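Local coordinates for protein cysteine hydrolase (Staphylococcus aureus, PDB 6KUA) that probably hydrolyses nicotinamide to nicotinic acid and ammonia, as a zinc-containing nicotinamidase of the isochorismatase-like cysteine hydrolase family, at residues A[7-12]-A[139-144]; A[37-42]-A[47-52]; A[100-105]-A[111-116]. One frame throughout, in Å; residues are numbered along the deposited sequence.

The three contacts illustrate how one parallel sheet is dressed with helices on both faces. Contact 2 packs helix 32-44 on one face, while contacts 1 and 3 lie on the other. Their centres are about 13 Å (1 and 2), 11 Å (1 and 3) and 16 Å (2 and 3) apart. Backbone bonds stitch the strands together: Val-8 N is 2.8 Å from Phe-50 O, and Phe-51 N is 2.7 Å from His-100 O. Contacts 1 and 3 also meet in a salt bridge, Asp-10 OD2 to Lys-104 NZ at 2.6 Å. With Cys-137, which opens helix 137-147, this pair probably corresponds to the family's Asp-Lys-Cys triad; the zinc ion lies about 7 Å from the Lys-104 side chain.

Contact 1: residues A[7-12]-A[139-144]; sequences LVVDYS and LHTAIS
Thr-141 of helix 137-147 meets Leu-7 and Val-9 of strand 4-9 with a single short side chain, whose two branches do different work. Its CB points at the strand and already stands 4.7 Å from Val-9 CG2. From there the methyl CG2 runs to its main apolar partner, Leu-7 CD1, at 4.1 Å; with CG2 anti to the backbone N (chi1, measured to OG1, is -63°), the methyl turns toward the start of the strand segment. The other branch, OG1, comes within 4.4 Å of Val-9 CG2, but this is a loose packing contact. The hydroxyl's polar partners are Cys-137 O, one turn back in its own helix, and Ser-109 OG, so two hydrogen bonds grip an oxygen buried beside a valine methyl.

The motif is the helix-on-sheet packing of an alpha/beta/alpha fold, here at the central strand of a five-stranded parallel sheet: Leu-7 and Val-9 lie two residues apart and both present side chains to the same helix. The interface is thin, burying 99 Å² in all, and Val-9 and Thr-141 have their CA atoms 8.5 Å apart. Ser-109 and Phe-110 pack into the margin, Ser-109 against Val-9 and Phe-110 against Thr-141. On the helix, His-140 turns to another partner, hydrogen-bonding through NE2 to His-173 of the second subunit.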
loop_
_atom_site.group_PDB
_atom_site.type_symbol
_atom_site.label_atom_id
_atom_site.label_comp_id
_atom_site.label_asym_id
_atom_site.label_seq_id
_atom_site.Cartn_x
_atom_site.Cartn_y
_atom_site.Cartn_z
ATOM N N LEU A 7 3.719 18.466 -7.898
ATOM C CA LEU A 7 2.871 18.228 -6.733
ATOM C C LEU A 7 2.903 19.475 -5.862
ATOM O O LEU A 7 3.965 19.837 -5.339
ATOM C CB LEU A 7 3.344 17.005 -5.938
ATOM C CG LEU A 7 3.563 15.700 -6.706
ATOM C CD1 LEU A 7 3.894 14.523 -5.770
ATOM C CD2 LEU A 7 2.359 15.366 -7.583
ATOM N N VAL A 8 1.748 20.121 -5.709
ATOM C CA VAL A 8 1.612 21.328 -4.893
ATOM C C VAL A 8 0.930 20.930 -3.593
ATOM O O VAL A 8 -0.278 20.670 -3.566
ATOM C CB VAL A 8 0.829 22.427 -5.618
ATOM C CG1 VAL A 8 0.748 23.687 -4.744
ATOM C CG2 VAL A 8 1.489 22.716 -6.958
ATOM N N VAL A 9 1.706 20.885 -2.514
ATOM C CA VAL A 9 1.264 20.303 -1.248
ATOM C C VAL A 9 0.775 21.404 -0.310
ATOM O O VAL A 9 1.535 22.312 0.057
ATOM C CB VAL A 9 2.389 19.481 -0.599
ATOM C CG1 VAL A 9 1.894 18.813 0.672
ATOM C CG2 VAL A 9 2.901 18.431 -1.585
ATOM N N ASP A 10 -0.513 21.323 0.047
ATOM C CA ASP A 10 -1.131 22.059 1.160
ATOM C C ASP A 10 -0.862 23.562 1.138
ATOM O O ASP A 10 -0.609 24.183 2.176
ATOM C CB ASP A 10 -0.702 21.457 2.497
ATOM C CG ASP A 10 -1.521 20.253 2.855
ATOM O OD1 ASP A 10 -2.769 20.362 2.827
ATOM O OD2 ASP A 10 -0.930 19.188 3.134
ATOM N N TYR A 11 -0.964 24.174 -0.042
ATOM C CA TYR A 11 -0.737 25.615 -0.151
ATOM C C TYR A 11 -2.044 26.387 0.038
ATOM O O TYR A 11 -2.505 27.117 -0.835
ATOM C CB TYR A 11 -0.086 25.956 -1.483
ATOM C CG TYR A 11 0.636 27.270 -1.401
ATOM C CD1 TYR A 11 1.836 27.367 -0.717
ATOM C CD2 TYR A 11 0.091 28.423 -1.952
ATOM C CE1 TYR A 11 2.500 28.564 -0.611
ATOM C CE2 TYR A 11 0.742 29.638 -1.849
ATOM C CZ TYR A 11 1.947 29.699 -1.178
ATOM O OH TYR A 11 2.616 30.886 -1.077
ATOM N N SER A 12 -2.634 26.214 1.215
ATOM C CA SER A 12 -3.948 26.749 1.532
ATOM C C SER A 12 -3.848 27.988 2.411
ATOM O O SER A 12 -2.836 28.231 3.078
ATOM C CB SER A 12 -4.801 25.701 2.243
ATOM O OG SER A 12 -4.413 25.592 3.595
ATOM N N LEU A 139 7.926 16.383 3.302
ATOM C CA LEU A 139 8.820 15.279 3.649
ATOM C C LEU A 139 8.111 13.934 3.524
ATOM O O LEU A 139 8.626 13.001 2.896
ATOM C CB LEU A 139 9.351 15.469 5.081
ATOM C CG LEU A 139 9.998 14.231 5.726
ATOM C CD1 LEU A 139 11.373 14.001 5.141
ATOM C CD2 LEU A 139 10.088 14.342 7.270
ATOM N N HIS A 140 6.927 13.815 4.135
ATOM C CA HIS A 140 6.184 12.560 4.067
ATOM C C HIS A 140 5.823 12.213 2.626
ATOM O O HIS A 140 5.888 11.043 2.227
ATOM C CB HIS A 140 4.923 12.638 4.932
ATOM C CG HIS A 140 5.193 12.647 6.410
ATOM N ND1 HIS A 140 4.351 12.043 7.319
ATOM C CD2 HIS A 140 6.192 13.206 7.141
ATOM C CE1 HIS A 140 4.817 12.224 8.544
ATOM N NE2 HIS A 140 5.935 12.920 8.466
ATOM N N THR A 141 5.404 13.211 1.846
ATOM C CA THR A 141 5.130 12.977 0.433
ATOM C C THR A 141 6.392 12.540 -0.298
ATOM O O THR A 141 6.356 11.590 -1.083
ATOM C CB THR A 141 4.541 14.243 -0.198
ATOM O OG1 THR A 141 3.289 14.543 0.430
ATOM C CG2 THR A 141 4.327 14.073 -1.717
ATOM N N ALA A 142 7.527 13.206 -0.027
ATOM C CA ALA A 142 8.779 12.864 -0.709
ATOM C C ALA A 142 9.225 11.438 -0.394
ATOM O O ALA A 142 9.721 10.728 -1.276
ATOM C CB ALA A 142 9.880 13.858 -0.324
ATOM N N ILE A 143 9.035 10.996 0.853
ATOM C CA ILE A 143 9.445 9.650 1.251
ATOM C C ILE A 143 8.629 8.592 0.518
ATOM O O ILE A 143 9.178 7.595 0.037
ATOM C CB ILE A 143 9.330 9.483 2.778
ATOM C CG1 ILE A 143 10.413 10.307 3.466
ATOM C CG2 ILE A 143 9.435 7.994 3.152
ATOM C CD1 ILE A 143 10.139 10.558 4.906
ATOM N N SER A 144 7.315 8.798 0.398
ATOM C CA SER A 144 6.504 7.859 -0.370
ATOM C C SER A 144 6.871 7.875 -1.852
ATOM O O SER A 144 6.898 6.820 -2.493
ATOM C CB SER A 144 5.021 8.171 -0.196
ATOM O OG SER A 144 4.545 7.497 0.957
#

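Contact 2: residues A[37-42]-A[47-52]; sequences SRINDF and DHIFFL
A beta-alpha-beta crossover links neighbouring parallel strands 4-9 and 48-54 through helix 32-44, and here the C-terminal half of that helix lies against the strand that follows it. The axes of 37-42 and 48-52 approach to 8.7 Å, their directions 143° apart, nearer antiparallel than parallel. At the turn, Asp-47 N donates to Phe-42 O over 2.8 Å. The bond is bent, 138° at the hydrogen, and its donor is tilted out of the carbonyl plane. Close by, Phe-42 CD2 comes to 3.4 Å from Asp-47 CB, with ring and carboxylate planes steeply inclined. Further along, Ile-49 CG1 lies 3.8 Å from Phe-42 CB, while Ile-49 CD1 abuts the helix backbone, 3.8 Å from Ile-39 O. Ile-39 reaches on with its longer branch: CG1 beside the backbone N (chi1 -63°) and an extended chi2 carry CD1 to the edge of the Phe-51 ring, 3.7 Å from CZ. Arg-4 bridges the polar margin, pairing with Asp-47 OD2 and Asp-41 OD2 and making a cation-pi contact with Phe-42. Leu-6 of strand 4-9 packs on Ile-39 and Phe-42, and helix 84-93 completes this layer, bringing Leu-89 and Ile-93 against Ile-39 and Tyr-90 edge-to-face with Phe-51.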
loop_
_atom_site.group_PDB
_atom_site.type_symbol
_atom_site.label_atom_id
_atom_site.label_comp_id
_atom_site.label_asym_id
_atom_site.label_seq_id
_atom_site.Cartn_x
_atom_site.Cartn_y
_atom_site.Cartn_z
ATOM N N SER A 37 5.152 30.309 -10.819
ATOM C CA SER A 37 5.953 30.101 -12.009
ATOM C C SER A 37 6.227 28.626 -12.286
ATOM O O SER A 37 6.475 28.270 -13.442
ATOM C CB SER A 37 7.261 30.892 -11.905
ATOM O OG SER A 37 8.286 30.127 -11.307
ATOM N N ARG A 38 6.188 27.752 -11.276
ATOM C CA ARG A 38 6.333 26.329 -11.588
ATOM C C ARG A 38 5.071 25.800 -12.254
ATOM O O ARG A 38 5.142 24.988 -13.182
ATOM C CB ARG A 38 6.646 25.510 -10.327
ATOM C CG ARG A 38 7.945 25.864 -9.621
ATOM C CD ARG A 38 9.121 25.992 -10.576
ATOM N NE ARG A 38 9.402 24.725 -11.234
ATOM C CZ ARG A 38 9.774 24.600 -12.503
ATOM N NH1 ARG A 38 9.921 25.680 -13.267
ATOM N NH2 ARG A 38 9.995 23.391 -13.003
ATOM N N ILE A 39 3.908 26.262 -11.792
ATOM C CA ILE A 39 2.641 25.851 -12.389
ATOM C C ILE A 39 2.593 26.272 -13.852
ATOM O O ILE A 39 2.233 25.482 -14.734
ATOM C CB ILE A 39 1.460 26.431 -11.588
ATOM C CG1 ILE A 39 1.461 25.869 -10.166
ATOM C CG2 ILE A 39 0.126 26.121 -12.274
ATOM C CD1 ILE A 39 0.494 26.569 -9.242
ATOM N N ASN A 40 2.985 27.516 -14.135
ATOM C CA ASN A 40 2.987 27.987 -15.515
ATOM C C ASN A 40 3.959 27.188 -16.364
ATOM O O ASN A 40 3.670 26.885 -17.528
ATOM C CB ASN A 40 3.326 29.474 -15.564
ATOM C CG ASN A 40 2.147 30.342 -15.184
ATOM O OD1 ASN A 40 1.032 30.099 -15.626
ATOM N ND2 ASN A 40 2.381 31.347 -14.354
ATOM N N ASP A 41 5.118 26.832 -15.804
ATOM C CA ASP A 41 6.078 26.019 -16.545
ATOM C C ASP A 41 5.460 24.693 -16.975
ATOM O O ASP A 41 5.462 24.341 -18.158
ATOM C CB ASP A 41 7.323 25.773 -15.692
ATOM C CG ASP A 41 8.464 25.158 -16.490
ATOM O OD1 ASP A 41 9.219 25.917 -17.127
ATOM O OD2 ASP A 41 8.618 23.915 -16.481
ATOM N N PHE A 42 4.937 23.934 -16.012
ATOM C CA PHE A 42 4.305 22.657 -16.329
ATOM C C PHE A 42 3.127 22.837 -17.276
ATOM O O PHE A 42 2.956 22.054 -18.213
ATOM C CB PHE A 42 3.856 21.964 -15.037
ATOM C CG PHE A 42 4.969 21.227 -14.333
ATOM C CD1 PHE A 42 5.977 21.931 -13.671
ATOM C CD2 PHE A 42 5.030 19.838 -14.360
ATOM C CE1 PHE A 42 7.010 21.261 -13.033
ATOM C CE2 PHE A 42 6.067 19.158 -13.718
ATOM C CZ PHE A 42 7.056 19.876 -13.057
ATOM N N ASP A 47 2.136 19.490 -19.000
ATOM C CA ASP A 47 2.471 18.516 -17.974
ATOM C C ASP A 47 1.432 18.551 -16.856
ATOM O O ASP A 47 0.672 19.508 -16.698
ATOM C CB ASP A 47 3.859 18.790 -17.406
ATOM C CG ASP A 47 4.975 18.436 -18.386
ATOM O OD1 ASP A 47 4.797 17.497 -19.191
ATOM O OD2 ASP A 47 6.038 19.098 -18.350
ATOM N N HIS A 48 1.397 17.487 -16.068
ATOM C CA HIS A 48 0.329 17.323 -15.105
ATOM C C HIS A 48 0.673 17.999 -13.788
ATOM O O HIS A 48 1.816 17.955 -13.333
ATOM C CB HIS A 48 0.037 15.839 -14.907
ATOM C CG HIS A 48 -0.617 15.225 -16.096
ATOM N ND1 HIS A 48 -1.979 15.291 -16.307
ATOM C CD2 HIS A 48 -0.092 14.599 -17.183
ATOM C CE1 HIS A 48 -2.268 14.700 -17.454
ATOM N NE2 HIS A 48 -1.141 14.276 -18.005
ATOM N N ILE A 49 -0.329 18.639 -13.191
ATOM C CA ILE A 49 -0.184 19.370 -11.939
ATOM C C ILE A 49 -1.240 18.858 -10.976
ATOM O O ILE A 49 -2.433 18.853 -11.301
ATOM C CB ILE A 49 -0.331 20.892 -12.129
ATOM C CG1 ILE A 49 0.628 21.397 -13.211
ATOM C CG2 ILE A 49 -0.046 21.596 -10.827
ATOM C CD1 ILE A 49 0.045 22.468 -14.096
ATOM N N PHE A 50 -0.804 18.451 -9.785
ATOM C CA PHE A 50 -1.684 17.906 -8.758
ATOM C C PHE A 50 -1.646 18.844 -7.563
ATOM O O PHE A 50 -0.571 19.103 -7.009
ATOM C CB PHE A 50 -1.263 16.490 -8.358
ATOM C CG PHE A 50 -1.308 15.494 -9.487
ATOM C CD1 PHE A 50 -0.330 15.493 -10.474
ATOM C CD2 PHE A 50 -2.324 14.542 -9.549
ATOM C CE1 PHE A 50 -0.366 14.576 -11.528
ATOM C CE2 PHE A 50 -2.372 13.607 -10.594
ATOM C CZ PHE A 50 -1.396 13.621 -11.583
ATOM N N PHE A 51 -2.811 19.382 -7.193
ATOM C CA PHE A 51 -2.961 20.155 -5.970
ATOM C C PHE A 51 -3.471 19.217 -4.880
ATOM O O PHE A 51 -4.569 18.660 -5.000
ATOM C CB PHE A 51 -3.906 21.340 -6.187
ATOM C CG PHE A 51 -3.374 22.370 -7.156
ATOM C CD1 PHE A 51 -3.562 22.220 -8.516
ATOM C CD2 PHE A 51 -2.672 23.477 -6.698
ATOM C CE1 PHE A 51 -3.061 23.171 -9.421
ATOM C CE2 PHE A 51 -2.177 24.418 -7.575
ATOM C CZ PHE A 51 -2.371 24.268 -8.942
ATOM N N LEU A 52 -2.649 19.003 -3.853
ATOM C CA LEU A 52 -2.921 18.039 -2.793
ATOM C C LEU A 52 -3.257 18.793 -1.515
ATOM O O LEU A 52 -2.455 19.606 -1.048
ATOM C CB LEU A 52 -1.724 17.119 -2.579
ATOM C CG LEU A 52 -1.573 16.218 -3.800
ATOM C CD1 LEU A 52 -0.157 16.284 -4.355
ATOM C CD2 LEU A 52 -1.969 14.804 -3.427
#

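Contact 3: residues A[100-105]-A[111-116]; sequences HFIDKT and FGTPLD
Thr-113 faces Ile-102 and Lys-104, at the middle of the contact between strand 99-104, outermost in this chain's sheet, and the loop entering helix 115-121. Ile-102 uses two branches: CG2 touches Thr-113 CB at 4.0 Å, and CD1 meets Leu-115 CD1, the two side chains crossing at about a right angle. The Thr-113 methyl CG2 lies against the strand, 3.7 Å from Asp-103 O and 4.0 Å from Lys-104 CB. The same rotation puts OG1 between the backbone N and the carbonyl carbon (chi1 75°), where it accepts a nearly straight bond from Leu-115 N at 3.3 Å, making an ST turn, and also bonds to Ser-109 O. Farther out, one water donates to Asp-103 O and to Gly-112 O, at 2.9 and 3.2 Å; another joins Thr-105 OG1 to Phe-111 O, which accepts from a third water as well. The rest of Lys-104 leads away from the loop, NZ being held by Asp-10 and the carbonyls of Arg-106 and Tyr-107. The chemistry is thus divided: a buried aliphatic join at Ile-102 and Leu-115 gives way to a hydrated seam, where water links strand end to loop through backbone oxygens and the Thr-105 hydroxyl.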
loop_
_atom_site.group_PDB
_atom_site.type_symbol
_atom_site.label_atom_id
_atom_site.label_comp_id
_atom_site.label_asym_id
_atom_site.label_seq_id
_atom_site.Cartn_x
_atom_site.Cartn_y
_atom_site.Cartn_z
ATOM N N HIS A 100 -5.235 18.523 -11.530
ATOM C CA HIS A 100 -5.952 17.618 -10.638
ATOM C C HIS A 100 -5.937 18.146 -9.216
ATOM O O HIS A 100 -4.963 18.761 -8.763
ATOM C CB HIS A 100 -5.354 16.214 -10.638
ATOM C CG HIS A 100 -4.997 15.725 -12.003
ATOM N ND1 HIS A 100 -5.773 14.820 -12.693
ATOM C CD2 HIS A 100 -3.963 16.038 -12.819
ATOM C CE1 HIS A 100 -5.220 14.581 -13.870
ATOM N NE2 HIS A 100 -4.126 15.314 -13.973
ATOM N N PHE A 101 -7.028 17.866 -8.515
ATOM C CA PHE A 101 -7.205 18.265 -7.132
ATOM C C PHE A 101 -7.547 17.017 -6.341
ATOM O O PHE A 101 -8.515 16.325 -6.663
ATOM C CB PHE A 101 -8.301 19.319 -7.004
ATOM C CG PHE A 101 -8.279 20.051 -5.703
ATOM C CD1 PHE A 101 -8.810 19.468 -4.562
ATOM C CD2 PHE A 101 -7.729 21.323 -5.618
ATOM C CE1 PHE A 101 -8.804 20.148 -3.346
ATOM C CE2 PHE A 101 -7.711 22.009 -4.414
ATOM C CZ PHE A 101 -8.261 21.422 -3.275
ATOM N N ILE A 102 -6.750 16.725 -5.322
ATOM C CA ILE A 102 -6.820 15.459 -4.609
ATOM C C ILE A 102 -6.911 15.781 -3.125
ATOM O O ILE A 102 -6.059 16.509 -2.604
ATOM C CB ILE A 102 -5.590 14.583 -4.909
ATOM C CG1 ILE A 102 -5.619 14.113 -6.369
ATOM C CG2 ILE A 102 -5.492 13.408 -3.941
ATOM C CD1 ILE A 102 -4.608 13.059 -6.675
ATOM N N ASP A 103 -7.958 15.277 -2.458
ATOM C CA ASP A 103 -8.068 15.360 -1.003
ATOM C C ASP A 103 -7.250 14.255 -0.353
ATOM O O ASP A 103 -7.269 13.106 -0.802
ATOM C CB ASP A 103 -9.521 15.211 -0.536
ATOM C CG ASP A 103 -10.445 16.252 -1.115
ATOM O OD1 ASP A 103 -10.095 17.459 -1.129
ATOM O OD2 ASP A 103 -11.552 15.854 -1.535
ATOM N N LYS A 104 -6.539 14.599 0.712
ATOM C CA LYS A 104 -5.734 13.632 1.443
ATOM C C LYS A 104 -6.085 13.708 2.922
ATOM O O LYS A 104 -6.550 14.741 3.406
ATOM C CB LYS A 104 -4.222 13.867 1.240
ATOM C CG LYS A 104 -3.677 15.194 1.760
ATOM C CD LYS A 104 -2.222 15.343 1.338
ATOM C CE LYS A 104 -1.603 16.654 1.789
ATOM N NZ LYS A 104 -1.197 16.644 3.216
ATOM N N THR A 105 -5.898 12.586 3.628
ATOM C CA THR A 105 -6.272 12.487 5.034
ATOM C C THR A 105 -5.073 12.458 5.977
ATOM O O THR A 105 -5.259 12.605 7.189
ATOM C CB THR A 105 -7.160 11.245 5.277
ATOM O OG1 THR A 105 -6.481 10.039 4.875
ATOM C CG2 THR A 105 -8.494 11.362 4.502
ATOM N N PHE A 111 -0.857 8.634 0.749
ATOM C CA PHE A 111 -1.543 7.712 1.648
ATOM C C PHE A 111 -3.050 7.788 1.457
ATOM O O PHE A 111 -3.641 8.866 1.540
ATOM C CB PHE A 111 -1.184 7.998 3.100
ATOM C CG PHE A 111 -1.750 6.984 4.041
ATOM C CD1 PHE A 111 -1.152 5.743 4.174
ATOM C CD2 PHE A 111 -2.921 7.243 4.738
ATOM C CE1 PHE A 111 -1.690 4.789 5.020
ATOM C CE2 PHE A 111 -3.466 6.285 5.586
ATOM C CZ PHE A 111 -2.852 5.070 5.725
ATOM N N GLY A 112 -3.670 6.645 1.184
ATOM C CA GLY A 112 -5.110 6.590 1.001
ATOM C C GLY A 112 -5.647 7.396 -0.167
ATOM O O GLY A 112 -6.844 7.692 -0.204
ATOM N N THR A 113 -4.804 7.758 -1.128
ATOM C CA THR A 113 -5.212 8.519 -2.298
ATOM C C THR A 113 -4.892 7.740 -3.569
ATOM O O THR A 113 -4.136 6.766 -3.538
ATOM C CB THR A 113 -4.510 9.884 -2.359
ATOM O OG1 THR A 113 -3.151 9.672 -2.771
ATOM C CG2 THR A 113 -4.577 10.616 -0.983
ATOM N N PRO A 114 -5.473 8.126 -4.700
ATOM C CA PRO A 114 -5.120 7.474 -5.965
ATOM C C PRO A 114 -3.929 8.123 -6.676
ATOM O O PRO A 114 -3.748 7.920 -7.881
ATOM C CB PRO A 114 -6.397 7.626 -6.790
ATOM C CG PRO A 114 -6.978 8.931 -6.307
ATOM C CD PRO A 114 -6.634 9.028 -4.845
ATOM N N LEU A 115 -3.118 8.901 -5.955
ATOM C CA LEU A 115 -2.073 9.688 -6.612
ATOM C C LEU A 115 -1.119 8.803 -7.408
ATOM O O LEU A 115 -0.844 9.070 -8.581
ATOM C CB LEU A 115 -1.306 10.516 -5.584
ATOM C CG LEU A 115 -0.162 11.351 -6.178
ATOM C CD1 LEU A 115 -0.707 12.369 -7.196
ATOM C CD2 LEU A 115 0.622 12.048 -5.053
ATOM N N ASP A 116 -0.605 7.739 -6.794
ATOM C CA ASP A 116 0.356 6.885 -7.492
ATOM C C ASP A 116 -0.257 6.310 -8.765
ATOM O O ASP A 116 0.366 6.336 -9.840
ATOM C CB ASP A 116 0.839 5.776 -6.552
ATOM C CG ASP A 116 1.800 4.796 -7.219
ATOM O OD1 ASP A 116 2.666 5.233 -8.015
ATOM O OD2 ASP A 116 1.702 3.574 -6.921
HETATM O O HOH W 1 -7.972 10.650 0.496
HETATM O O HOH W 2 -3.152 11.177 2.750
HETATM O O HOH W 3 -6.194 10.030 2.311
#